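Local structure of synaptotagmin-4 (Rattus norvegicus, 1W15) at residues T29-V34 with V87-C92; V36-H41 with N79-E84; G117-G122 with K146-C151. The protein takes part in the mobility of neuronal dense core vesicles through its interaction with KIF1A, the chain described here being its C2B domain. All coordinates share one frame; numbering follows the deposited sequence.

Contact 1: residues T29-V34 with V87-C92; sequences TNTLTV and VFDIPC
Leu32 and Phe88 form the hydrogen-bonded antiparallel pair at the tight centre of this contact. Leu32 N donates to Phe88 O, and Phe88 N returns the bond to Leu32 O, each at 2.8 Å and each with the donor in the plane of the carbonyl it meets. On the face of the sheet that carries these two side chains, apolar groups close up. Phe88 CG lies anti to its own carbonyl carbon (chi1 -72°), which carries the ring along the neighbouring strand to Val34; there Val34 CG2 meets the ring at its edge, in plane, 3.7 Å from Phe88 CD2. Two residues further along the same partner strand, Ile90 CD1 comes to 3.9 Å from Leu32 CB. This layer faces Val57, Leu59, Val100 and Phe102 of the second sheet, so it belongs to the interior of the domain.

The other face, with Thr31, Asp89 and Val87, is looser. Thr31 and Asp89 point the same way side by side, the methyl Thr31 CG2 standing 3.8 Å from Asp89 OD1, while Val87 packs on Leu20 of the second subunit. Toward the turn, water takes over part of the joining: one molecule donates to both Asn30 OD1 and Cys92 O, at 2.8 Å from Cys92 O, and another lies between Asn30 O and Asp89 OD1. The last direct bond runs from Ile90 N to Asn30 O with the donor 44° above the carbonyl plane, off the lone pairs; Ile90 lies just past strand 87-89. Asn30 has left-handed helical torsions and, with Thr31, faces Gln26. This is a G1 beta bulge where strands 18-26 and 31-40 turn into each other, beside the pairing of strand 31-40 with outermost strand 80-89 in one sheet of the C2 beta-sandwich.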
ATOM      1  N   THR A  29       2.962  14.263  14.595  1.00 45.55           N
ATOM      2  CA  THR A  29       1.589  13.928  15.086  1.00 47.66           C
ATOM      3  C   THR A  29       1.488  12.704  16.013  1.00 46.42           C
ATOM      4  O   THR A  29       0.398  12.289  16.365  1.00 46.29           O
ATOM      5  CB  THR A  29       0.615  13.736  13.990  1.00 46.38           C
ATOM      6  OG1 THR A  29       1.089  12.679  13.120  1.00 50.73           O
ATOM      7  CG2 THR A  29       0.513  15.008  13.152  1.00 50.95           C
ATOM      8  N   ASN A  30       2.621  12.163  16.418  1.00 47.73           N
ATOM      9  CA  ASN A  30       2.620  11.025  17.337  1.00 49.00           C
ATOM     10  C   ASN A  30       1.706   9.895  16.864  1.00 46.99           C
ATOM     11  O   ASN A  30       0.853   9.431  17.624  1.00 46.89           O
ATOM     12  CB  ASN A  30       2.156  11.511  18.708  1.00 49.72           C
ATOM     13  CG  ASN A  30       2.805  12.807  19.081  1.00 53.01           C
ATOM     14  OD1 ASN A  30       4.062  12.920  19.125  1.00 55.32           O
ATOM     15  ND2 ASN A  30       1.971  13.817  19.328  1.00 55.18           N
ATOM     16  N   THR A  31       1.829   9.501  15.603  1.00 46.29           N
ATOM     17  CA  THR A  31       1.162   8.260  15.152  1.00 46.07           C
ATOM     18  C   THR A  31       2.218   7.431  14.490  1.00 43.26           C
ATOM     19  O   THR A  31       3.251   7.954  14.043  1.00 43.37           O
ATOM     20  CB  THR A  31      -0.025   8.440  14.162  1.00 47.05           C
ATOM     21  OG1 THR A  31       0.341   9.363  13.161  1.00 52.13           O
ATOM     22  CG2 THR A  31      -1.323   9.017  14.828  1.00 51.54           C
ATOM     23  N   LEU A  32       1.985   6.121  14.443  1.00 40.06           N
ATOM     24  CA  LEU A  32       2.932   5.233  13.802  1.00 36.75           C
ATOM     25  C   LEU A  32       2.053   4.378  12.926  1.00 35.50           C
ATOM     26  O   LEU A  32       1.077   3.778  13.417  1.00 34.88           O
ATOM     27  CB  LEU A  32       3.599   4.342  14.856  1.00 36.81           C
ATOM     28  CG  LEU A  32       4.531   3.229  14.372  1.00 35.06           C
ATOM     29  CD1 LEU A  32       5.876   3.761  13.738  1.00 35.59           C
ATOM     30  CD2 LEU A  32       4.812   2.294  15.580  1.00 33.58           C
ATOM     31  N   THR A  33       2.375   4.296  11.644  0.50 34.18           N
ATOM     32  CA  THR A  33       1.573   3.439  10.781  0.50 33.27           C
ATOM     33  C   THR A  33       2.354   2.169  10.516  0.50 32.75           C
ATOM     34  O   THR A  33       3.568   2.201  10.277  0.50 32.74           O
ATOM     35  CB  THR A  33       1.146   4.181   9.500  0.50 34.15           C
ATOM     36  OG1 THR A  33       2.228   4.222   8.575  0.50 32.43           O
ATOM     37  CG2 THR A  33       0.901   5.670   9.852  0.50 32.76           C
ATOM     38  N   VAL A  34       1.667   1.036  10.600  1.00 32.65           N
ATOM     39  CA  VAL A  34       2.331  -0.256  10.486  1.00 31.11           C
ATOM     40  C   VAL A  34       1.544  -1.038   9.431  1.00 32.17           C
ATOM     41  O   VAL A  34       0.313  -1.199   9.564  1.00 32.61           O
ATOM     42  CB  VAL A  34       2.278  -1.031  11.849  1.00 32.23           C
ATOM     43  CG1 VAL A  34       2.831  -2.445  11.698  1.00 29.54           C
ATOM     44  CG2 VAL A  34       3.042  -0.268  13.024  1.00 30.42           C
ATOM     45  N   VAL A  87      -3.054   2.027  12.092  1.00 33.96           N
ATOM     46  CA  VAL A  87      -2.568   3.312  12.618  1.00 34.96           C
ATOM     47  C   VAL A  87      -2.534   3.218  14.149  1.00 36.30           C
ATOM     48  O   VAL A  87      -3.578   2.950  14.779  1.00 34.94           O
ATOM     49  CB  VAL A  87      -3.494   4.493  12.146  1.00 35.06           C
ATOM     50  CG1 VAL A  87      -3.077   5.860  12.754  1.00 33.41           C
ATOM     51  CG2 VAL A  87      -3.464   4.577  10.668  1.00 35.60           C
ATOM     52  N   PHE A  88      -1.356   3.482  14.747  1.00 36.59           N
ATOM     53  CA  PHE A  88      -1.225   3.508  16.225  1.00 37.51           C
ATOM     54  C   PHE A  88      -1.024   4.913  16.714  1.00 37.11           C
ATOM     55  O   PHE A  88      -0.238   5.646  16.151  1.00 36.31           O
ATOM     56  CB  PHE A  88      -0.031   2.698  16.686  1.00 36.37           C
ATOM     57  CG  PHE A  88      -0.217   1.231  16.560  1.00 37.68           C
ATOM     58  CD1 PHE A  88      -1.053   0.537  17.446  1.00 40.05           C
ATOM     59  CD2 PHE A  88       0.479   0.515  15.587  1.00 39.29           C
ATOM     60  CE1 PHE A  88      -1.202  -0.856  17.369  1.00 39.20           C
ATOM     61  CE2 PHE A  88       0.321  -0.884  15.478  1.00 43.55           C
ATOM     62  CZ  PHE A  88      -0.530  -1.570  16.388  1.00 41.72           C
ATOM     63  N   ASP A  89      -1.742   5.282  17.758  1.00 37.63           N
ATOM     64  CA  ASP A  89      -1.430   6.512  18.542  1.00 39.15           C
ATOM     65  C   ASP A  89      -0.216   6.303  19.453  1.00 38.84           C
ATOM     66  O   ASP A  89      -0.108   5.272  20.116  1.00 40.59           O
ATOM     67  CB  ASP A  89      -2.633   6.855  19.425  1.00 40.05           C
ATOM     68  CG  ASP A  89      -3.834   7.317  18.617  1.00 44.07           C
ATOM     69  OD1 ASP A  89      -3.657   8.040  17.615  1.00 46.95           O
ATOM     70  OD2 ASP A  89      -5.006   7.011  18.916  1.00 51.11           O
ATOM     71  N   ILE A  90       0.711   7.246  19.484  1.00 37.00           N
ATOM     72  CA  ILE A  90       1.891   7.124  20.307  1.00 36.56           C
ATOM     73  C   ILE A  90       1.667   8.147  21.409  1.00 36.89           C
ATOM     74  O   ILE A  90       1.507   9.333  21.128  1.00 35.31           O
ATOM     75  CB  ILE A  90       3.205   7.425  19.485  1.00 37.13           C
ATOM     76  CG1 ILE A  90       3.352   6.457  18.307  1.00 36.70           C
ATOM     77  CG2 ILE A  90       4.449   7.427  20.388  1.00 35.97           C
ATOM     78  CD1 ILE A  90       3.432   4.939  18.695  1.00 38.09           C
ATOM     79  N   PRO A  91       1.576   7.687  22.657  1.00 38.33           N
ATOM     80  CA  PRO A  91       1.224   8.589  23.769  1.00 39.68           C
ATOM     81  C   PRO A  91       2.405   9.366  24.323  1.00 40.80           C
ATOM     82  O   PRO A  91       2.292   9.933  25.393  1.00 43.17           O
ATOM     83  CB  PRO A  91       0.685   7.626  24.834  1.00 38.88           C
ATOM     84  CG  PRO A  91       1.485   6.353  24.620  1.00 39.56           C
ATOM     85  CD  PRO A  91       1.761   6.290  23.107  1.00 38.38           C
ATOM     86  N   CYS A  92       3.540   9.362  23.652  1.00 41.46           N
ATOM     87  CA  CYS A  92       4.710  10.084  24.148  1.00 42.33           C
ATOM     88  C   CYS A  92       5.342  10.791  22.965  1.00 42.27           C
ATOM     89  O   CYS A  92       4.903  10.617  21.825  1.00 40.89           O
ATOM     90  CB  CYS A  92       5.707   9.118  24.807  1.00 42.24           C
ATOM     91  SG  CYS A  92       5.897   7.521  23.952  1.00 48.59           S
TER
HETATM   92  O   HOH W   1       5.440  10.429  19.092  1.00 51.25           O
HETATM   93  O   HOH W   2      -1.559  10.167  18.288  1.00 64.40           O

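Contact 2: residues V36-H41 with N79-E84; sequences VLKARH and NAVFNE
Val36, Asn79 and Phe82, the three residues with most surface buried here, divide the contact between an apolar patch and a polar end. Val36 has CG1 anti to its backbone N (chi1 179°), and this methyl meets Phe82 CD2 at 3.9 Å, the two side chains running alongside each other in the same direction. Farther round the same ring, Phe82 CE2 reaches Ala39 CB at 4.1 Å, so one phenyl group spans both residues of the neighbouring strand. Val55 of the second sheet packs against both Val36 and Phe82.

The backbone beneath is irregular. Leu37 O is gripped by two donors, Phe82 N at 2.7 Å and Asn83 N at 3.0 Å, the latter on a carbonyl lone pair. Asn83 has left-handed torsions, and its ND2 is bonded to the carbonyl O of Asn83 of the third subunit.

Asn79 works at the far end, where the strands are about to part. Its OD1 accepts from His41 N at 3.2 Å in an almost straight bond (174°), although the donor stands well above the amide plane; the side chain thus stands in for a backbone carbonyl. Asn83 and Glu84 face Val36 as a G1 beta bulge that shifts the register of this pairing by one; on the other side of strand 31-40, against strand 18-26, Leu37 and Lys38 face Leu20 as a classic beta bulge of this C2 sheet.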
ATOM      1  N   VAL A  36       1.239  -4.708   7.704  1.00 32.29           N
ATOM      2  CA  VAL A  36       1.635  -6.127   7.624  1.00 32.50           C
ATOM      3  C   VAL A  36       1.392  -6.533   6.156  1.00 34.17           C
ATOM      4  O   VAL A  36       0.222  -6.539   5.670  1.00 33.32           O
ATOM      5  CB  VAL A  36       0.775  -7.034   8.565  1.00 33.69           C
ATOM      6  CG1 VAL A  36       1.228  -8.497   8.418  1.00 32.70           C
ATOM      7  CG2 VAL A  36       0.956  -6.585  10.066  1.00 35.04           C
ATOM      8  N   LEU A  37       2.479  -6.843   5.444  1.00 32.95           N
ATOM      9  CA  LEU A  37       2.385  -6.979   4.005  1.00 34.02           C
ATOM     10  C   LEU A  37       2.182  -8.458   3.655  1.00 34.74           C
ATOM     11  O   LEU A  37       1.119  -8.814   3.127  1.00 35.18           O
ATOM     12  CB  LEU A  37       3.615  -6.389   3.313  1.00 33.60           C
ATOM     13  CG  LEU A  37       3.551  -4.849   3.407  1.00 35.23           C
ATOM     14  CD1 LEU A  37       4.923  -4.151   3.421  1.00 40.08           C
ATOM     15  CD2 LEU A  37       2.743  -4.376   2.174  1.00 36.00           C
ATOM     16  N   LYS A  38       3.173  -9.301   3.952  1.00 35.54           N
ATOM     17  CA  LYS A  38       3.151 -10.721   3.496  1.00 35.65           C
ATOM     18  C   LYS A  38       4.002 -11.553   4.426  1.00 34.87           C
ATOM     19  O   LYS A  38       4.903 -11.048   5.074  1.00 34.07           O
ATOM     20  CB  LYS A  38       3.828 -10.908   2.119  1.00 36.50           C
ATOM     21  CG  LYS A  38       3.692  -9.878   1.125  1.00 42.22           C
ATOM     22  CD  LYS A  38       4.410 -10.304  -0.185  1.00 45.30           C
ATOM     23  CE  LYS A  38       4.121  -9.244  -1.263  1.00 50.00           C
ATOM     24  NZ  LYS A  38       4.635  -9.605  -2.652  1.00 49.07           N
ATOM     25  N   ALA A  39       3.722 -12.841   4.494  1.00 34.31           N
ATOM     26  CA  ALA A  39       4.657 -13.784   5.116  1.00 34.95           C
ATOM     27  C   ALA A  39       5.024 -14.817   4.043  1.00 35.49           C
ATOM     28  O   ALA A  39       4.239 -15.069   3.112  1.00 35.71           O
ATOM     29  CB  ALA A  39       3.973 -14.483   6.308  1.00 34.95           C
ATOM     30  N   ARG A  40       6.176 -15.464   4.190  1.00 35.18           N
ATOM     31  CA  ARG A  40       6.560 -16.545   3.302  1.00 35.03           C
ATOM     32  C   ARG A  40       7.413 -17.573   4.037  1.00 35.08           C
ATOM     33  O   ARG A  40       7.974 -17.281   5.121  1.00 33.65           O
ATOM     34  CB  ARG A  40       7.322 -16.005   2.075  1.00 35.02           C
ATOM     35  CG  ARG A  40       8.722 -15.520   2.385  1.00 36.51           C
ATOM     36  CD  ARG A  40       9.417 -14.779   1.234  1.00 39.01           C
ATOM     37  NE  ARG A  40      10.664 -14.123   1.653  1.00 34.82           N
ATOM     38  CZ  ARG A  40      11.344 -13.248   0.899  1.00 36.58           C
ATOM     39  NH1 ARG A  40      10.912 -12.927  -0.324  1.00 38.38           N
ATOM     40  NH2 ARG A  40      12.472 -12.713   1.352  1.00 33.39           N
ATOM     41  N   HIS A  41       7.503 -18.766   3.431  1.00 34.73           N
ATOM     42  CA  HIS A  41       8.252 -19.908   3.944  1.00 36.18           C
ATOM     43  C   HIS A  41       7.806 -20.293   5.339  1.00 36.88           C
ATOM     44  O   HIS A  41       8.629 -20.681   6.156  1.00 36.19           O
ATOM     45  CB  HIS A  41       9.771 -19.640   3.949  1.00 36.78           C
ATOM     46  CG  HIS A  41      10.318 -19.154   2.639  1.00 38.92           C
ATOM     47  ND1 HIS A  41      10.103 -19.814   1.444  1.00 43.51           N
ATOM     48  CD2 HIS A  41      11.119 -18.103   2.348  1.00 41.15           C
ATOM     49  CE1 HIS A  41      10.705 -19.158   0.466  1.00 43.88           C
ATOM     50  NE2 HIS A  41      11.320 -18.110   0.987  1.00 43.21           N
ATOM     51  N   ASN A  79       2.589 -19.164   2.432  1.00 55.96           N
ATOM     52  CA  ASN A  79       2.795 -17.771   1.931  1.00 55.18           C
ATOM     53  C   ASN A  79       1.449 -17.019   1.706  1.00 53.73           C
ATOM     54  O   ASN A  79       0.538 -17.494   0.996  1.00 54.31           O
ATOM     55  CB  ASN A  79       3.697 -17.705   0.665  1.00 55.35           C
ATOM     56  CG  ASN A  79       4.572 -18.963   0.483  1.00 57.40           C
ATOM     57  OD1 ASN A  79       5.819 -18.966   0.700  1.00 54.13           O
ATOM     58  ND2 ASN A  79       3.900 -20.066   0.101  1.00 60.46           N
ATOM     59  N   ALA A  80       1.367 -15.820   2.259  1.00 50.68           N
ATOM     60  CA  ALA A  80       0.097 -15.150   2.489  1.00 48.10           C
ATOM     61  C   ALA A  80       0.328 -13.676   2.280  1.00 46.75           C
ATOM     62  O   ALA A  80       1.282 -13.146   2.850  1.00 45.92           O
ATOM     63  CB  ALA A  80      -0.338 -15.402   3.946  1.00 48.50           C
ATOM     64  N   VAL A  81      -0.492 -13.031   1.446  1.00 44.09           N
ATOM     65  CA  VAL A  81      -0.468 -11.586   1.281  1.00 43.18           C
ATOM     66  C   VAL A  81      -1.548 -11.025   2.216  1.00 42.81           C
ATOM     67  O   VAL A  81      -2.732 -11.405   2.112  1.00 42.54           O
ATOM     68  CB  VAL A  81      -0.732 -11.200  -0.179  1.00 43.04           C
ATOM     69  CG1 VAL A  81      -0.668  -9.695  -0.369  1.00 41.71           C
ATOM     70  CG2 VAL A  81       0.299 -11.876  -1.101  1.00 43.10           C
ATOM     71  N   PHE A  82      -1.149 -10.194   3.181  1.00 40.05           N
ATOM     72  CA  PHE A  82      -2.118  -9.616   4.123  1.00 39.10           C
ATOM     73  C   PHE A  82      -2.493  -8.197   3.696  1.00 39.32           C
ATOM     74  O   PHE A  82      -3.669  -7.870   3.697  1.00 39.87           O
ATOM     75  CB  PHE A  82      -1.563  -9.583   5.546  1.00 38.36           C
ATOM     76  CG  PHE A  82      -1.293 -10.940   6.094  1.00 40.39           C
ATOM     77  CD1 PHE A  82      -2.341 -11.754   6.520  1.00 40.04           C
ATOM     78  CD2 PHE A  82       0.017 -11.422   6.162  1.00 40.12           C
ATOM     79  CE1 PHE A  82      -2.083 -13.040   7.023  1.00 39.44           C
ATOM     80  CE2 PHE A  82       0.277 -12.735   6.658  1.00 41.57           C
ATOM     81  CZ  PHE A  82      -0.770 -13.533   7.069  1.00 38.41           C
ATOM     82  N   ASN A  83      -1.493  -7.374   3.378  1.00 37.14           N
ATOM     83  CA  ASN A  83      -1.677  -5.955   3.009  1.00 38.17           C
ATOM     84  C   ASN A  83      -2.606  -5.210   3.966  1.00 38.50           C
ATOM     85  O   ASN A  83      -3.676  -4.698   3.539  1.00 40.57           O
ATOM     86  CB  ASN A  83      -2.216  -5.818   1.579  1.00 38.47           C
ATOM     87  CG  ASN A  83      -1.196  -6.220   0.524  1.00 41.13           C
ATOM     88  OD1 ASN A  83      -0.001  -6.276   0.816  1.00 41.18           O
ATOM     89  ND2 ASN A  83      -1.669  -6.512  -0.709  1.00 40.23           N
ATOM     90  N   GLU A  84      -2.279  -5.211   5.252  1.00 36.84           N
ATOM     91  CA  GLU A  84      -3.206  -4.588   6.211  1.00 36.56           C
ATOM     92  C   GLU A  84      -2.462  -3.442   6.844  1.00 34.77           C
ATOM     93  O   GLU A  84      -1.465  -3.696   7.510  1.00 35.00           O
ATOM     94  CB  GLU A  84      -3.687  -5.606   7.295  1.00 36.40           C
ATOM     95  CG  GLU A  84      -4.705  -6.530   6.644  1.00 41.03           C
ATOM     96  CD  GLU A  84      -5.847  -6.913   7.545  1.00 45.60           C
ATOM     97  OE1 GLU A  84      -6.245  -6.066   8.386  1.00 50.26           O
ATOM     98  OE2 GLU A  84      -6.359  -8.032   7.350  1.00 45.40           O
TER

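Contact 3: residues G117-G122 with K146-C151; sequences GRLVLG and KWHMLC
The imidazole of His148 is clasped by two leucines from the opposing strand. Leu119, with CG anti to its backbone N (chi1 168°), crosses His148 at about a right angle and straddles the root of the ring: CD1 touches His148 CB at 3.6 Å, and CD2 lies 3.7 Å from His148 CD2. Leu121 attends to the far end of the imidazole, its CD2 poised over one face 4.1 Å from the ring centroid and 24° off the normal, a CH-pi contact.

Nearer the chain terminus the backbones themselves join, in a single antiparallel bridge. Cys151 N donates to Arg118 O at 2.8 Å along a nearly straight line, and Arg118 N donates to Cys151 O at 2.7 Å. Beside it Gly117 CA sits 4.0 Å from Leu150 CB, so close that a beta carbon on Gly117 would collide with it.

A second shell fixes the ring. Both imidazole nitrogens are engaged by helix 128-138, ND1 with Ser128 OG and NE2 with His132 ND1, which settles the rotation of the plane and ties the helix to Leu119 and Leu121. An alanine here would remove the imidazole, with its bonds to Ser128 and His132 and the face under Leu121 CD2, and would probably weaken the link between helix 128-138 and the two leucines. Arg118 is salt-bridged to Glu101 on the adjacent strand.

Strands 114-121 and 144-149 are outermost in different sheets; their portions 117-121 and 146-149 cross at 125°, with closest axis approach 8.0 Å: side chains and one bridge close the flank of the C2 beta-sandwich.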
ATOM      1  N   GLY A 117       5.428 -17.854  14.527  1.00 35.28           N
ATOM      2  CA  GLY A 117       6.676 -17.103  14.664  1.00 35.60           C
ATOM      3  C   GLY A 117       6.442 -15.745  15.237  1.00 35.54           C
ATOM      4  O   GLY A 117       5.309 -15.246  15.255  1.00 36.32           O
ATOM      5  N   ARG A 118       7.520 -15.128  15.692  1.00 35.07           N
ATOM      6  CA  ARG A 118       7.397 -13.824  16.317  1.00 35.89           C
ATOM      7  C   ARG A 118       8.498 -12.893  15.825  1.00 35.68           C
ATOM      8  O   ARG A 118       9.614 -13.329  15.567  1.00 35.85           O
ATOM      9  CB  ARG A 118       7.557 -14.037  17.839  1.00 37.13           C
ATOM     10  CG  ARG A 118       7.560 -12.794  18.713  1.00 39.92           C
ATOM     11  CD  ARG A 118       7.353 -13.224  20.253  1.00 42.18           C
ATOM     12  NE  ARG A 118       7.413 -12.077  21.153  1.00 43.21           N
ATOM     13  CZ  ARG A 118       8.538 -11.559  21.632  1.00 48.92           C
ATOM     14  NH1 ARG A 118       9.736 -12.083  21.321  1.00 48.59           N
ATOM     15  NH2 ARG A 118       8.469 -10.505  22.437  1.00 51.29           N
ATOM     16  N   LEU A 119       8.198 -11.604  15.834  1.00 35.57           N
ATOM     17  CA  LEU A 119       9.142 -10.568  15.415  1.00 36.37           C
ATOM     18  C   LEU A 119       8.943  -9.362  16.314  1.00 36.25           C
ATOM     19  O   LEU A 119       7.792  -8.917  16.516  1.00 36.76           O
ATOM     20  CB  LEU A 119       8.867 -10.183  13.944  1.00 35.55           C
ATOM     21  CG  LEU A 119       9.596  -8.899  13.473  1.00 36.80           C
ATOM     22  CD1 LEU A 119      11.164  -9.118  13.492  1.00 33.67           C
ATOM     23  CD2 LEU A 119       9.051  -8.387  12.159  1.00 35.34           C
ATOM     24  N   VAL A 120      10.031  -8.846  16.871  1.00 36.01           N
ATOM     25  CA  VAL A 120       9.939  -7.642  17.685  1.00 37.58           C
ATOM     26  C   VAL A 120      10.783  -6.494  17.092  1.00 37.41           C
ATOM     27  O   VAL A 120      11.938  -6.707  16.752  1.00 38.31           O
ATOM     28  CB  VAL A 120      10.356  -7.902  19.142  1.00 37.89           C
ATOM     29  CG1 VAL A 120      10.419  -6.612  19.961  1.00 40.73           C
ATOM     30  CG2 VAL A 120       9.378  -8.883  19.798  1.00 39.23           C
ATOM     31  N   LEU A 121      10.211  -5.287  17.025  1.00 37.07           N
ATOM     32  CA  LEU A 121      10.990  -4.119  16.623  1.00 38.48           C
ATOM     33  C   LEU A 121      10.976  -3.136  17.764  1.00 39.30           C
ATOM     34  O   LEU A 121       9.918  -2.863  18.316  1.00 38.33           O
ATOM     35  CB  LEU A 121      10.394  -3.441  15.400  1.00 37.78           C
ATOM     36  CG  LEU A 121      10.034  -4.160  14.081  1.00 43.47           C
ATOM     37  CD1 LEU A 121       9.817  -3.141  12.958  1.00 42.62           C
ATOM     38  CD2 LEU A 121      10.943  -5.283  13.625  1.00 43.87           C
ATOM     39  N   GLY A 122      12.144  -2.596  18.121  1.00 38.59           N
ATOM     40  CA  GLY A 122      12.221  -1.672  19.239  1.00 41.16           C
ATOM     41  C   GLY A 122      13.653  -1.259  19.443  1.00 43.18           C
ATOM     42  O   GLY A 122      14.535  -1.774  18.743  1.00 42.65           O
ATOM     43  N   LYS A 146      10.781  -3.867   5.219  1.00 33.84           N
ATOM     44  CA  LYS A 146      11.887  -4.828   5.292  1.00 35.03           C
ATOM     45  C   LYS A 146      11.305  -6.205   5.564  1.00 34.32           C
ATOM     46  O   LYS A 146      10.291  -6.309   6.274  1.00 32.66           O
ATOM     47  CB  LYS A 146      12.871  -4.565   6.447  1.00 35.77           C
ATOM     48  CG  LYS A 146      13.493  -3.173   6.467  1.00 44.90           C
ATOM     49  CD  LYS A 146      14.771  -3.121   7.386  1.00 52.83           C
ATOM     50  CE  LYS A 146      15.398  -1.703   7.342  1.00 56.26           C
ATOM     51  NZ  LYS A 146      15.593  -1.286   5.900  1.00 57.97           N
ATOM     52  N   TRP A 147      11.966  -7.195   4.995  1.00 33.82           N
ATOM     53  CA  TRP A 147      11.770  -8.621   5.352  1.00 33.94           C
ATOM     54  C   TRP A 147      12.531  -8.949   6.626  1.00 34.73           C
ATOM     55  O   TRP A 147      13.672  -8.487   6.814  1.00 34.15           O
ATOM     56  CB  TRP A 147      12.306  -9.504   4.234  1.00 33.49           C
ATOM     57  CG  TRP A 147      11.382  -9.687   3.063  1.00 34.11           C
ATOM     58  CD1 TRP A 147      11.524  -9.166   1.776  1.00 32.28           C
ATOM     59  CD2 TRP A 147      10.187 -10.482   3.046  1.00 33.46           C
ATOM     60  NE1 TRP A 147      10.471  -9.587   0.988  1.00 35.42           N
ATOM     61  CE2 TRP A 147       9.656 -10.423   1.715  1.00 33.42           C
ATOM     62  CE3 TRP A 147       9.512 -11.263   4.030  1.00 34.85           C
ATOM     63  CZ2 TRP A 147       8.460 -11.098   1.328  1.00 35.18           C
ATOM     64  CZ3 TRP A 147       8.351 -11.955   3.654  1.00 33.38           C
ATOM     65  CH2 TRP A 147       7.818 -11.841   2.306  1.00 35.49           C
ATOM     66  N   HIS A 148      11.917  -9.724   7.525  1.00 32.99           N
ATOM     67  CA  HIS A 148      12.563 -10.160   8.748  1.00 34.24           C
ATOM     68  C   HIS A 148      12.360 -11.648   8.911  1.00 35.46           C
ATOM     69  O   HIS A 148      11.266 -12.121   8.634  1.00 34.71           O
ATOM     70  CB  HIS A 148      11.903  -9.528   9.948  1.00 32.61           C
ATOM     71  CG  HIS A 148      12.077  -8.052   9.996  1.00 35.52           C
ATOM     72  ND1 HIS A 148      13.175  -7.458  10.585  1.00 35.06           N
ATOM     73  CD2 HIS A 148      11.302  -7.048   9.524  1.00 30.83           C
ATOM     74  CE1 HIS A 148      13.058  -6.141  10.505  1.00 35.94           C
ATOM     75  NE2 HIS A 148      11.930  -5.860   9.864  1.00 35.27           N
ATOM     76  N   MET A 149      13.376 -12.357   9.394  1.00 36.76           N
ATOM     77  CA  MET A 149      13.187 -13.773   9.840  1.00 39.19           C
ATOM     78  C   MET A 149      12.342 -13.783  11.111  1.00 39.18           C
ATOM     79  O   MET A 149      12.476 -12.910  11.967  1.00 38.66           O
ATOM     80  CB  MET A 149      14.531 -14.467  10.122  1.00 40.86           C
ATOM     81  CG  MET A 149      15.533 -14.502   8.921  1.00 46.61           C
ATOM     82  SD  MET A 149      14.902 -15.411   7.466  1.00 60.21           S
ATOM     83  CE  MET A 149      14.492 -17.020   8.130  1.00 56.07           C
ATOM     84  N   LEU A 150      11.444 -14.752  11.217  1.00 39.09           N
ATOM     85  CA  LEU A 150      10.632 -14.928  12.396  1.00 40.19           C
ATOM     86  C   LEU A 150      11.386 -15.791  13.423  1.00 42.54           C
ATOM     87  O   LEU A 150      12.159 -16.663  13.045  1.00 42.41           O
ATOM     88  CB  LEU A 150       9.305 -15.611  12.004  1.00 39.10           C
ATOM     89  CG  LEU A 150       8.412 -14.685  11.148  1.00 37.34           C
ATOM     90  CD1 LEU A 150       7.326 -15.453  10.426  1.00 38.18           C
ATOM     91  CD2 LEU A 150       7.760 -13.608  12.009  1.00 34.95           C
ATOM     92  N   CYS A 151      11.169 -15.513  14.700  1.00 45.29           N
ATOM     93  CA  CYS A 151      11.699 -16.316  15.801  1.00 48.91           C
ATOM     94  C   CYS A 151      10.617 -17.156  16.442  1.00 50.40           C
ATOM     95  O   CYS A 151       9.435 -16.963  16.202  1.00 48.56           O
ATOM     96  CB  CYS A 151      12.218 -15.411  16.888  1.00 49.13           C
ATOM     97  SG  CYS A 151      13.670 -14.619  16.250  1.00 59.42           S
TER

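How the contacts relate
Contacts 1 and 2 are successive portions of one pairing, strand 31-40 against strand 80-89; their centres lie 22 Å apart, on opposite sides of the chain's centre. Contact 3 joins the two sheets, its centre about 13 Å from that of contact 2 and 20 Å from that of contact 1. Contacts 2 and 3 touch through Arg40 CZ and Trp147 CE2, 3.4 Å apart in a cation-pi pair, Arg40 also salt-bridging Glu18. Calcium is bound by Asp52, Asp106, Ser107 and Glu108 and, directly after contact 3, by Asp152 and Gly153; sodium by Glu108, Ser111 and Asn113. A calcium about 6 Å from the Asn30 side chain is merely near, not coordinated by it.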